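Local coordinates for protein possible prolidase (Bifidobacterium longum NCC2705, PDB 2P9B) that probably hydrolyses carbon-nitrogen bonds as a member of the amidohydrolase family, and is a possible prolidase whose substrate is not established, at residues Ile74-His79 and Val342-Met348; Pro71-Asn75 and Gly128-Ile132; Pro157-Ala161 and Leu386-Thr392; Val351-Ala355 and Lys436-Asp442. All coordinates share one frame. Residue numbers count along the deposited sequence, not the author numbering.

Interaction 1: Ile74-His79 and Val342-Met348; sequences INAHTH and VGTDTGM
This contact forms part of a probable metal site, as in amidohydrolase TIM barrels. The His-X-His pair at the end of the first barrel strand, His77 and His79, meets Asp345, consistent with the family's metal-binding histidines and aspartate. No metal is modelled. The segments run roughly the same way, their end-to-end directions 22° apart. The register pairs His77 with Gly343 (CA-CA 4.4 Å) and Thr78 with Thr346 (4.8 Å). The first segment is extended to Asn75, then turns a corner at Ala76 and His77. Ala76 N donates to Val342 O at 2.8 Å, and Asp345 N to His77 O at 2.7 Å. Asn75, chi1 t, makes an Asx turn: its OD1 accepts from His77 N (3.0 Å) and also from Thr344 N (3.2 Å). Its ND2 donates to Thr344 OG1 (3.0 Å) and also bonds Thr356. A CB on Gly343 would clash with His77 CB. Asp345 has phi/psi 69/52 and starts a type II turn to Met348, a selenomethionine. Asp345 CB lies over the His77 ring face, 4.2 Å from its centroid. Thr346 OG1 accepts from His79 N at 3.1 Å and also bonds Gln353. His79 ND1 bonds Gly136 O, while His79 NE2 stands 2.8 Å from Asp345 OD1.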
loop_
_atom_site.group_PDB
_atom_site.type_symbol
_atom_site.label_atom_id
_atom_site.label_comp_id
_atom_site.label_asym_id
_atom_site.label_seq_id
_atom_site.Cartn_x
_atom_site.Cartn_y
_atom_site.Cartn_z
ATOM N N ILE A 74 -2.116 -0.801 -5.772
ATOM C CA ILE A 74 -2.006 -1.477 -4.484
ATOM C C ILE A 74 -1.460 -0.458 -3.499
ATOM O O ILE A 74 -0.536 0.285 -3.828
ATOM C CB ILE A 74 -1.030 -2.686 -4.574
ATOM C CG1 ILE A 74 -1.584 -3.708 -5.573
ATOM C CG2 ILE A 74 -0.839 -3.318 -3.194
ATOM C CD1 ILE A 74 -0.716 -4.942 -5.764
ATOM N N ASN A 75 -2.043 -0.401 -2.303
ATOM C CA ASN A 75 -1.567 0.528 -1.279
ATOM C C ASN A 75 -1.087 -0.321 -0.108
ATOM O O ASN A 75 -1.882 -0.976 0.558
ATOM C CB ASN A 75 -2.683 1.473 -0.822
ATOM C CG ASN A 75 -2.156 2.611 0.037
ATOM O OD1 ASN A 75 -1.258 2.414 0.853
ATOM N ND2 ASN A 75 -2.710 3.805 -0.147
ATOM N N ALA A 76 0.220 -0.319 0.137
ATOM C CA ALA A 76 0.790 -1.145 1.201
ATOM C C ALA A 76 0.718 -0.586 2.612
ATOM O O ALA A 76 1.223 -1.205 3.551
ATOM C CB ALA A 76 2.242 -1.482 0.862
ATOM N N HIS A 77 0.096 0.573 2.782
ATOM C CA HIS A 77 0.013 1.151 4.117
ATOM C C HIS A 77 -1.263 1.968 4.279
ATOM O O HIS A 77 -1.315 3.133 3.901
ATOM C CB HIS A 77 1.250 2.018 4.376
ATOM C CG HIS A 77 1.396 2.451 5.800
ATOM N ND1 HIS A 77 2.608 2.816 6.346
ATOM C CD2 HIS A 77 0.484 2.578 6.792
ATOM C CE1 HIS A 77 2.436 3.147 7.613
ATOM N NE2 HIS A 77 1.157 3.011 7.909
ATOM N N THR A 78 -2.288 1.337 4.845
ATOM C CA THR A 78 -3.578 1.988 5.044
ATOM C C THR A 78 -4.152 1.766 6.445
ATOM O O THR A 78 -3.637 0.965 7.223
ATOM C CB THR A 78 -4.621 1.462 4.026
ATOM O OG1 THR A 78 -4.840 0.056 4.239
ATOM C CG2 THR A 78 -4.117 1.665 2.591
ATOM N N HIS A 79 -5.213 2.511 6.744
ATOM C CA HIS A 79 -5.969 2.411 7.993
ATOM C C HIS A 79 -7.405 2.585 7.521
ATOM O O HIS A 79 -7.665 3.423 6.663
ATOM C CB HIS A 79 -5.618 3.545 8.963
ATOM C CG HIS A 79 -4.211 3.499 9.469
ATOM N ND1 HIS A 79 -3.789 2.589 10.416
ATOM C CD2 HIS A 79 -3.123 4.232 9.139
ATOM C CE1 HIS A 79 -2.500 2.765 10.647
ATOM N NE2 HIS A 79 -2.072 3.755 9.885
ATOM N N VAL A 342 4.630 1.319 -2.628
ATOM C CA VAL A 342 3.756 2.478 -2.528
ATOM C C VAL A 342 2.744 2.266 -1.404
ATOM O O VAL A 342 1.966 1.309 -1.416
ATOM C CB VAL A 342 3.005 2.708 -3.863
ATOM C CG1 VAL A 342 1.858 3.682 -3.668
ATOM C CG2 VAL A 342 3.974 3.246 -4.909
ATOM N N GLY A 343 2.779 3.167 -0.430
ATOM C CA GLY A 343 1.869 3.118 0.702
ATOM C C GLY A 343 1.690 4.574 1.074
ATOM O O GLY A 343 2.565 5.379 0.765
ATOM N N THR A 344 0.587 4.935 1.725
ATOM C CA THR A 344 0.388 6.345 2.047
ATOM C C THR A 344 -0.014 6.690 3.474
ATOM O O THR A 344 -0.000 7.860 3.842
ATOM C CB THR A 344 -0.673 6.966 1.132
ATOM O OG1 THR A 344 -1.934 6.330 1.370
ATOM C CG2 THR A 344 -0.280 6.795 -0.324
ATOM N N ASP A 345 -0.376 5.682 4.261
ATOM C CA ASP A 345 -0.820 5.879 5.643
ATOM C C ASP A 345 -2.179 6.592 5.635
ATOM O O ASP A 345 -2.360 7.613 6.297
ATOM C CB ASP A 345 0.198 6.712 6.436
ATOM C CG ASP A 345 0.179 6.396 7.924
ATOM O OD1 ASP A 345 -0.800 5.782 8.393
ATOM O OD2 ASP A 345 1.144 6.766 8.630
ATOM N N THR A 346 -3.134 6.048 4.886
ATOM C CA THR A 346 -4.465 6.651 4.804
ATOM C C THR A 346 -5.116 6.753 6.182
ATOM O O THR A 346 -4.760 6.020 7.104
ATOM C CB THR A 346 -5.407 5.840 3.882
ATOM O OG1 THR A 346 -5.670 4.563 4.467
ATOM C CG2 THR A 346 -4.772 5.642 2.511
ATOM N N GLY A 347 -6.083 7.654 6.317
ATOM C CA GLY A 347 -6.746 7.816 7.597
ATOM C C GLY A 347 -6.221 9.029 8.336
ATOM O O GLY A 347 -6.883 9.548 9.241
HETATM N N MSE A 348 -5.026 9.475 7.953
HETATM C CA MSE A 348 -4.420 10.654 8.564
HETATM C C MSE A 348 -5.226 11.849 8.064
HETATM O O MSE A 348 -5.789 11.816 6.970
HETATM C CB MSE A 348 -2.951 10.805 8.144
HETATM C CG MSE A 348 -2.031 9.650 8.536
HETATM SE SE MSE A 348 -1.779 9.376 10.455
HETATM C CE MSE A 348 -3.040 7.925 10.760
#

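Interaction 2: Pro71-Asn75 and Gly128-Ile132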
loop_
_atom_site.group_PDB
_atom_site.type_symbol
_atom_site.label_atom_id
_atom_site.label_comp_id
_atom_site.label_asym_id
_atom_site.label_seq_id
_atom_site.Cartn_x
_atom_site.Cartn_y
_atom_site.Cartn_z
ATOM N N PRO A 71 -2.842 -2.787 -14.261
ATOM C CA PRO A 71 -3.166 -3.597 -13.085
ATOM C C PRO A 71 -3.755 -2.663 -12.031
ATOM O O PRO A 71 -3.448 -1.470 -12.020
ATOM C CB PRO A 71 -1.807 -4.135 -12.639
ATOM C CG PRO A 71 -1.002 -4.176 -13.925
ATOM C CD PRO A 71 -1.405 -2.871 -14.582
ATOM N N GLY A 72 -4.587 -3.195 -11.147
ATOM C CA GLY A 72 -5.153 -2.344 -10.114
ATOM C C GLY A 72 -4.046 -1.804 -9.228
ATOM O O GLY A 72 -3.012 -2.458 -9.049
ATOM N N LEU A 73 -4.234 -0.605 -8.681
ATOM C CA LEU A 73 -3.216 -0.050 -7.792
ATOM C C LEU A 73 -3.236 -0.827 -6.483
ATOM O O LEU A 73 -4.230 -1.449 -6.139
ATOM C CB LEU A 73 -3.483 1.435 -7.504
ATOM C CG LEU A 73 -3.318 2.414 -8.674
ATOM C CD1 LEU A 73 -3.707 3.819 -8.234
ATOM C CD2 LEU A 73 -1.862 2.387 -9.153
ATOM N N ILE A 74 -2.116 -0.801 -5.772
ATOM C CA ILE A 74 -2.006 -1.477 -4.484
ATOM C C ILE A 74 -1.460 -0.458 -3.499
ATOM O O ILE A 74 -0.536 0.285 -3.828
ATOM C CB ILE A 74 -1.030 -2.686 -4.574
ATOM C CG1 ILE A 74 -1.584 -3.708 -5.573
ATOM C CG2 ILE A 74 -0.839 -3.318 -3.194
ATOM C CD1 ILE A 74 -0.716 -4.942 -5.764
ATOM N N ASN A 75 -2.043 -0.401 -2.303
ATOM C CA ASN A 75 -1.567 0.528 -1.279
ATOM C C ASN A 75 -1.087 -0.321 -0.108
ATOM O O ASN A 75 -1.882 -0.976 0.558
ATOM C CB ASN A 75 -2.683 1.473 -0.822
ATOM C CG ASN A 75 -2.156 2.611 0.037
ATOM O OD1 ASN A 75 -1.258 2.414 0.853
ATOM N ND2 ASN A 75 -2.710 3.805 -0.147
ATOM N N GLY A 128 -9.516 2.927 -7.375
ATOM C CA GLY A 128 -8.700 2.064 -8.217
ATOM C C GLY A 128 -7.692 1.155 -7.525
ATOM O O GLY A 128 -6.872 0.523 -8.196
ATOM N N VAL A 129 -7.757 1.074 -6.198
ATOM C CA VAL A 129 -6.850 0.240 -5.404
ATOM C C VAL A 129 -7.505 -1.118 -5.133
ATOM O O VAL A 129 -8.471 -1.209 -4.378
ATOM C CB VAL A 129 -6.534 0.921 -4.067
ATOM C CG1 VAL A 129 -5.496 0.120 -3.305
ATOM C CG2 VAL A 129 -6.041 2.333 -4.322
ATOM N N THR A 130 -6.964 -2.174 -5.739
ATOM C CA THR A 130 -7.536 -3.505 -5.604
ATOM C C THR A 130 -6.945 -4.396 -4.517
ATOM O O THR A 130 -7.489 -5.459 -4.223
ATOM C CB THR A 130 -7.491 -4.233 -6.957
ATOM O OG1 THR A 130 -6.177 -4.125 -7.515
ATOM C CG2 THR A 130 -8.485 -3.606 -7.923
ATOM N N THR A 131 -5.836 -3.969 -3.923
ATOM C CA THR A 131 -5.218 -4.710 -2.837
ATOM C C THR A 131 -4.684 -3.676 -1.861
ATOM O O THR A 131 -4.101 -2.675 -2.275
ATOM C CB THR A 131 -4.032 -5.588 -3.308
ATOM O OG1 THR A 131 -4.485 -6.534 -4.284
ATOM C CG2 THR A 131 -3.432 -6.353 -2.127
ATOM N N ILE A 132 -4.904 -3.911 -0.573
ATOM C CA ILE A 132 -4.421 -3.003 0.452
ATOM C C ILE A 132 -3.912 -3.798 1.634
ATOM O O ILE A 132 -4.277 -4.963 1.815
ATOM C CB ILE A 132 -5.539 -2.046 0.993
ATOM C CG1 ILE A 132 -6.644 -2.848 1.697
ATOM C CG2 ILE A 132 -6.109 -1.218 -0.137
ATOM C CD1 ILE A 132 -7.705 -1.970 2.367
#
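Two neighbouring parallel strands of the amidohydrolase barrel meet here: strand 73-75, part of the longer strand 68-78, and the start of strand 129-134. Their axes approach to 4.7 Å at 32°. Three backbone hydrogen bonds join them. Leu73 N donates to Gly128 O (2.9 Å), Thr130 N to Leu73 O (2.9 Å) and Asn75 N to Thr131 O (3.1 Å). The first two make Leu73 straddle Val129, its bridge partner. A beta bulge then shifts the register by one, so that Ile74 pairs with Thr131 and Asn75 with Ile132. Thr130 is the extra residue, with psi near -10°. Thr131 N pays for the bulge: it is buried with no partner in the model, and lies 3.7 Å from Leu73 O. Thr131 OG1 is satisfied by Arg158 of the next strand, whose backbone also bonds Thr130 O and Ile132 N. The Asn75 backbone also bonds Arg133. Asn75 OD1 accepts from His77 N. Its ND2 donates to Thr344 OG1 and bonds Thr356 OG1, tying the strand end to the loop of Thr344 and to helix 356-367. Gly128 ends helix 113-126 in a Schellman motif with phi 102°, just before the strand. A CB on Gly72 would clash with Thr130 OG1. Leu73, Val129, Asn75 and Ile132 share one sheet face, Ile74 and Thr131 the other. A CA-H...O contact joins Ile132 CA to Asn75 O at 3.3 Å.

Interaction 3: Pro157-Ala161 and Leu386-Thr392; sequences PRILA and LGVDAET
The loop 386-392 follows helix 371-385 and packs on the extended strand 158-160 through side chains. No direct hydrogen bond joins the segments; the closest CA atoms, of Leu160 and Leu386, are 8.1 Å apart. Leu386 points toward the strand, its CB and O 4.0 and 3.5 Å from Leu160 CD2 (Leu160 chi1 m, chi2 p). Gly387, phi 73°, ends the helix in a Schellman motif. Val388 CG1 lies 4.3 Å from both Leu160 CD1 and Arg158 CD. Its O accepts from Glu391 N (3.0 Å) and Thr392 N (2.9 Å). Glu391, chi1 p, places OE1 3.7 Å from Arg158 NE, a long salt bridge. Water 1 links Glu391 OE1 (2.5 Å) to Arg158 NH2 (3.0 Å). Thr392 CG2 packs over the guanidinium face, 3.6 Å from Arg158 NH1. Arg158 is extended to chi2, then m at chi3. Its NH1 bonds Thr131 OG1 and salt-bridges Asp402 OD2, which also bonds Thr392 OG1. This is a helix-to-strand loop covering a strand of the amidohydrolase TIM barrel.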
loop_
_atom_site.group_PDB
_atom_site.type_symbol
_atom_site.label_atom_id
_atom_site.label_comp_id
_atom_site.label_asym_id
_atom_site.label_seq_id
_atom_site.Cartn_x
_atom_site.Cartn_y
_atom_site.Cartn_z
ATOM N N PRO A 157 -11.759 -4.624 -1.837
ATOM C CA PRO A 157 -10.391 -4.941 -2.247
ATOM C C PRO A 157 -9.847 -6.149 -1.496
ATOM O O PRO A 157 -10.413 -6.579 -0.487
ATOM C CB PRO A 157 -9.633 -3.671 -1.890
ATOM C CG PRO A 157 -10.323 -3.245 -0.608
ATOM C CD PRO A 157 -11.788 -3.433 -0.966
ATOM N N ARG A 158 -8.751 -6.696 -2.006
ATOM C CA ARG A 158 -8.080 -7.817 -1.360
ATOM C C ARG A 158 -7.400 -7.148 -0.169
ATOM O O ARG A 158 -6.692 -6.155 -0.343
ATOM C CB ARG A 158 -7.044 -8.413 -2.315
ATOM C CG ARG A 158 -6.192 -9.512 -1.715
ATOM C CD ARG A 158 -5.229 -10.086 -2.750
ATOM N NE ARG A 158 -5.928 -10.732 -3.865
ATOM C CZ ARG A 158 -6.214 -10.140 -5.021
ATOM N NH1 ARG A 158 -5.863 -8.878 -5.237
ATOM N NH2 ARG A 158 -6.846 -10.818 -5.970
ATOM N N ILE A 159 -7.612 -7.680 1.032
ATOM C CA ILE A 159 -7.054 -7.069 2.231
ATOM C C ILE A 159 -6.096 -7.897 3.079
ATOM O O ILE A 159 -6.362 -9.063 3.382
ATOM C CB ILE A 159 -8.196 -6.610 3.197
ATOM C CG1 ILE A 159 -9.112 -5.604 2.501
ATOM C CG2 ILE A 159 -7.601 -5.999 4.468
ATOM C CD1 ILE A 159 -10.327 -5.209 3.350
ATOM N N LEU A 160 -4.964 -7.292 3.430
ATOM C CA LEU A 160 -4.025 -7.920 4.350
ATOM C C LEU A 160 -4.297 -7.110 5.612
ATOM O O LEU A 160 -3.952 -5.931 5.682
ATOM C CB LEU A 160 -2.574 -7.740 3.913
ATOM C CG LEU A 160 -2.029 -8.794 2.949
ATOM C CD1 LEU A 160 -2.624 -8.601 1.563
ATOM C CD2 LEU A 160 -0.515 -8.676 2.909
ATOM N N ALA A 161 -4.942 -7.739 6.589
ATOM C CA ALA A 161 -5.300 -7.077 7.842
ATOM C C ALA A 161 -4.268 -7.327 8.932
ATOM O O ALA A 161 -3.888 -8.462 9.188
ATOM C CB ALA A 161 -6.676 -7.563 8.308
ATOM N N LEU A 386 3.964 -7.563 -0.739
ATOM C CA LEU A 386 2.864 -8.065 0.086
ATOM C C LEU A 386 2.659 -9.571 -0.018
ATOM O O LEU A 386 1.770 -10.132 0.638
ATOM C CB LEU A 386 1.562 -7.348 -0.275
ATOM C CG LEU A 386 1.557 -5.833 -0.060
ATOM C CD1 LEU A 386 0.165 -5.288 -0.332
ATOM C CD2 LEU A 386 1.972 -5.510 1.363
ATOM N N GLY A 387 3.477 -10.221 -0.841
ATOM C CA GLY A 387 3.384 -11.663 -1.001
ATOM C C GLY A 387 2.184 -12.173 -1.783
ATOM O O GLY A 387 1.756 -13.318 -1.600
ATOM N N VAL A 388 1.641 -11.344 -2.666
ATOM C CA VAL A 388 0.484 -11.751 -3.453
ATOM C C VAL A 388 0.747 -11.694 -4.961
ATOM O O VAL A 388 -0.187 -11.719 -5.759
ATOM C CB VAL A 388 -0.741 -10.864 -3.126
ATOM C CG1 VAL A 388 -1.172 -11.093 -1.678
ATOM C CG2 VAL A 388 -0.393 -9.394 -3.343
ATOM N N ASP A 389 2.018 -11.648 -5.343
ATOM C CA ASP A 389 2.387 -11.565 -6.751
ATOM C C ASP A 389 1.947 -12.761 -7.586
ATOM O O ASP A 389 1.842 -12.662 -8.804
ATOM C CB ASP A 389 3.898 -11.369 -6.893
ATOM C CG ASP A 389 4.693 -12.412 -6.144
ATOM O OD1 ASP A 389 4.592 -12.464 -4.897
ATOM O OD2 ASP A 389 5.422 -13.182 -6.804
ATOM N N ALA A 390 1.692 -13.888 -6.938
ATOM C CA ALA A 390 1.260 -15.065 -7.675
ATOM C C ALA A 390 -0.176 -14.890 -8.156
ATOM O O ALA A 390 -0.576 -15.468 -9.167
ATOM C CB ALA A 390 1.370 -16.306 -6.793
ATOM N N GLU A 391 -0.951 -14.075 -7.447
ATOM C CA GLU A 391 -2.345 -13.884 -7.821
ATOM C C GLU A 391 -2.730 -12.508 -8.350
ATOM O O GLU A 391 -3.794 -12.355 -8.948
ATOM C CB GLU A 391 -3.244 -14.240 -6.636
ATOM C CG GLU A 391 -3.171 -13.266 -5.481
ATOM C CD GLU A 391 -3.928 -13.758 -4.261
ATOM O OE1 GLU A 391 -5.070 -14.240 -4.422
ATOM O OE2 GLU A 391 -3.380 -13.658 -3.143
ATOM N N THR A 392 -1.885 -11.502 -8.154
ATOM C CA THR A 392 -2.235 -10.170 -8.635
ATOM C C THR A 392 -1.011 -9.303 -8.911
ATOM O O THR A 392 0.124 -9.755 -8.750
ATOM C CB THR A 392 -3.168 -9.456 -7.622
ATOM O OG1 THR A 392 -3.682 -8.255 -8.203
ATOM C CG2 THR A 392 -2.412 -9.116 -6.337
HETATM O O HOH W 1 -7.047 -13.859 -5.914
#

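Interaction 4: Val351-Ala355 and Lys436-Asp442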
loop_
_atom_site.group_PDB
_atom_site.type_symbol
_atom_site.label_atom_id
_atom_site.label_comp_id
_atom_site.label_asym_id
_atom_site.label_seq_id
_atom_site.Cartn_x
_atom_site.Cartn_y
_atom_site.Cartn_z
ATOM N N VAL A 351 -4.209 12.737 4.559
ATOM C CA VAL A 351 -3.937 11.640 3.628
ATOM C C VAL A 351 -5.272 10.988 3.287
ATOM O O VAL A 351 -5.721 10.062 3.960
ATOM C CB VAL A 351 -3.004 10.571 4.226
ATOM C CG1 VAL A 351 -2.638 9.550 3.148
ATOM C CG2 VAL A 351 -1.747 11.220 4.797
ATOM N N PRO A 352 -5.928 11.473 2.228
ATOM C CA PRO A 352 -7.222 10.928 1.814
ATOM C C PRO A 352 -7.161 9.446 1.472
ATOM O O PRO A 352 -6.152 8.962 0.956
ATOM C CB PRO A 352 -7.576 11.781 0.602
ATOM C CG PRO A 352 -6.929 13.101 0.920
ATOM C CD PRO A 352 -5.581 12.662 1.429
ATOM N N GLN A 353 -8.247 8.742 1.758
ATOM C CA GLN A 353 -8.338 7.312 1.472
ATOM C C GLN A 353 -8.266 7.080 -0.034
ATOM O O GLN A 353 -7.848 6.017 -0.488
ATOM C CB GLN A 353 -9.669 6.747 1.987
ATOM C CG GLN A 353 -9.842 6.785 3.505
ATOM C CD GLN A 353 -9.043 5.708 4.218
ATOM O OE1 GLN A 353 -8.323 4.929 3.587
ATOM N NE2 GLN A 353 -9.172 5.658 5.544
ATOM N N TYR A 354 -8.668 8.085 -0.804
ATOM C CA TYR A 354 -8.685 7.972 -2.257
ATOM C C TYR A 354 -7.474 8.564 -2.976
ATOM O O TYR A 354 -7.447 8.599 -4.207
ATOM C CB TYR A 354 -9.953 8.638 -2.796
ATOM C CG TYR A 354 -10.115 10.077 -2.333
ATOM C CD1 TYR A 354 -9.311 11.097 -2.853
ATOM C CD2 TYR A 354 -11.047 10.410 -1.354
ATOM C CE1 TYR A 354 -9.434 12.414 -2.404
ATOM C CE2 TYR A 354 -11.178 11.722 -0.899
ATOM C CZ TYR A 354 -10.369 12.717 -1.425
ATOM O OH TYR A 354 -10.482 14.012 -0.962
ATOM N N ALA A 355 -6.471 9.009 -2.224
ATOM C CA ALA A 355 -5.312 9.650 -2.833
ATOM C C ALA A 355 -4.066 8.795 -3.040
ATOM O O ALA A 355 -2.959 9.316 -3.063
ATOM C CB ALA A 355 -4.951 10.909 -2.032
ATOM N N LYS A 436 -16.015 9.720 -3.158
ATOM C CA LYS A 436 -16.535 11.031 -2.812
ATOM C C LYS A 436 -15.295 11.800 -2.368
ATOM O O LYS A 436 -14.589 11.371 -1.458
ATOM C CB LYS A 436 -17.533 10.917 -1.657
ATOM C CG LYS A 436 -18.161 12.236 -1.247
ATOM C CD LYS A 436 -19.180 12.039 -0.136
ATOM C CE LYS A 436 -20.335 11.150 -0.581
ATOM N NZ LYS A 436 -21.060 11.709 -1.760
ATOM N N ARG A 437 -15.018 12.924 -3.015
ATOM C CA ARG A 437 -13.839 13.707 -2.673
ATOM C C ARG A 437 -14.162 14.910 -1.798
ATOM O O ARG A 437 -15.309 15.349 -1.727
ATOM C CB ARG A 437 -13.144 14.161 -3.957
ATOM C CG ARG A 437 -12.758 13.003 -4.856
ATOM C CD ARG A 437 -12.501 13.456 -6.279
ATOM N NE ARG A 437 -12.432 12.320 -7.192
ATOM C CZ ARG A 437 -11.416 11.465 -7.260
ATOM N NH1 ARG A 437 -10.358 11.611 -6.469
ATOM N NH2 ARG A 437 -11.465 10.457 -8.114
ATOM N N PHE A 438 -13.146 15.422 -1.113
ATOM C CA PHE A 438 -13.306 16.583 -0.249
ATOM C C PHE A 438 -12.553 17.737 -0.893
ATOM O O PHE A 438 -11.338 17.853 -0.758
ATOM C CB PHE A 438 -12.753 16.284 1.144
ATOM C CG PHE A 438 -13.505 15.202 1.866
ATOM C CD1 PHE A 438 -14.824 15.403 2.268
ATOM C CD2 PHE A 438 -12.909 13.970 2.118
ATOM C CE1 PHE A 438 -15.540 14.393 2.910
ATOM C CE2 PHE A 438 -13.616 12.951 2.759
ATOM C CZ PHE A 438 -14.933 13.164 3.155
ATOM N N ALA A 439 -13.293 18.578 -1.607
ATOM C CA ALA A 439 -12.726 19.720 -2.314
ATOM C C ALA A 439 -11.758 20.569 -1.493
ATOM O O ALA A 439 -10.696 20.949 -1.984
ATOM C CB ALA A 439 -13.851 20.595 -2.857
ATOM N N ASP A 440 -12.121 20.869 -0.250
ATOM C CA ASP A 440 -11.275 21.693 0.611
ATOM C C ASP A 440 -9.902 21.070 0.851
ATOM O O ASP A 440 -8.877 21.728 0.684
ATOM C CB ASP A 440 -11.976 21.957 1.952
ATOM C CG ASP A 440 -12.167 20.697 2.778
ATOM O OD1 ASP A 440 -12.697 19.701 2.243
ATOM O OD2 ASP A 440 -11.793 20.705 3.970
ATOM N N ILE A 441 -9.889 19.802 1.239
ATOM C CA ILE A 441 -8.642 19.100 1.496
ATOM C C ILE A 441 -7.865 18.902 0.198
ATOM O O ILE A 441 -6.653 19.108 0.155
ATOM C CB ILE A 441 -8.905 17.727 2.144
ATOM C CG1 ILE A 441 -9.683 17.922 3.448
ATOM C CG2 ILE A 441 -7.586 17.009 2.400
ATOM C CD1 ILE A 441 -10.166 16.634 4.086
ATOM N N ASP A 442 -8.563 18.506 -0.862
ATOM C CA ASP A 442 -7.904 18.293 -2.143
ATOM C C ASP A 442 -7.276 19.592 -2.650
ATOM O O ASP A 442 -6.185 19.578 -3.217
ATOM C CB ASP A 442 -8.891 17.752 -3.190
ATOM C CG ASP A 442 -9.386 16.339 -2.874
ATOM O OD1 ASP A 442 -8.797 15.656 -2.006
ATOM O OD2 ASP A 442 -10.369 15.905 -3.518
HETATM O O HOH W 2 -8.871 9.217 -6.388
#
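Tyr354 is the centre of this contact, with 121 Å² covered by the other segment. Its chi1 is p, and its ring reaches to the start of helix 439-449. The hydroxyl donates to Asp442 OD1 at 2.6 Å and accepts from Phe438 N at 3.0 Å. Phe438 is the N-cap residue, and its O accepts from Asp442 N (2.9 Å), so the tyrosine ties both ends of the first helical turn. Arg437, with 34 Å² covered, lays its CG over one ring face, 4.2 Å from the centroid, in a CH-pi contact. Water 2 lies 2.8 Å from Arg437 NH1, whose hydrogen it accepts, and 2.7 Å from Tyr354 O, while Arg437 NH2 bonds Glu418 O. Pro352 and Asp442 have 27 Å² covered each. Pro352 CG meets Ile441 CG2 at 4.2 Å, and a type I turn from Pro352 to Ala355 presents Tyr354 to 436-442. This surface contact fastens the start of the C-terminal helix to the loop before helix 356-367 of the amidohydrolase fold.

In the fold
Interactions 1 and 2 share Ile74 and Asn75 on strand 68-78, and their centres lie 11 Å apart. The sheet continues into interaction 3: Thr130 O is 2.8 Å from Arg158 N, and Ile132 N is 2.9 Å from Arg158 O. Leu386 of interaction 3 also packs back on the first strand, with its CD1 3.6 Å from Ile74 CG2. Interaction 4 touches the probable metal site of interaction 1 through Gln353, whose NE2 is 2.9 Å from His79 O and whose OE1 is 2.8 Å from Thr346 OG1. The helix held by Tyr354 is thus attached to the loop that also backs the site. Interactions 3 and 4 do not touch, and their centres are about 25 Å apart.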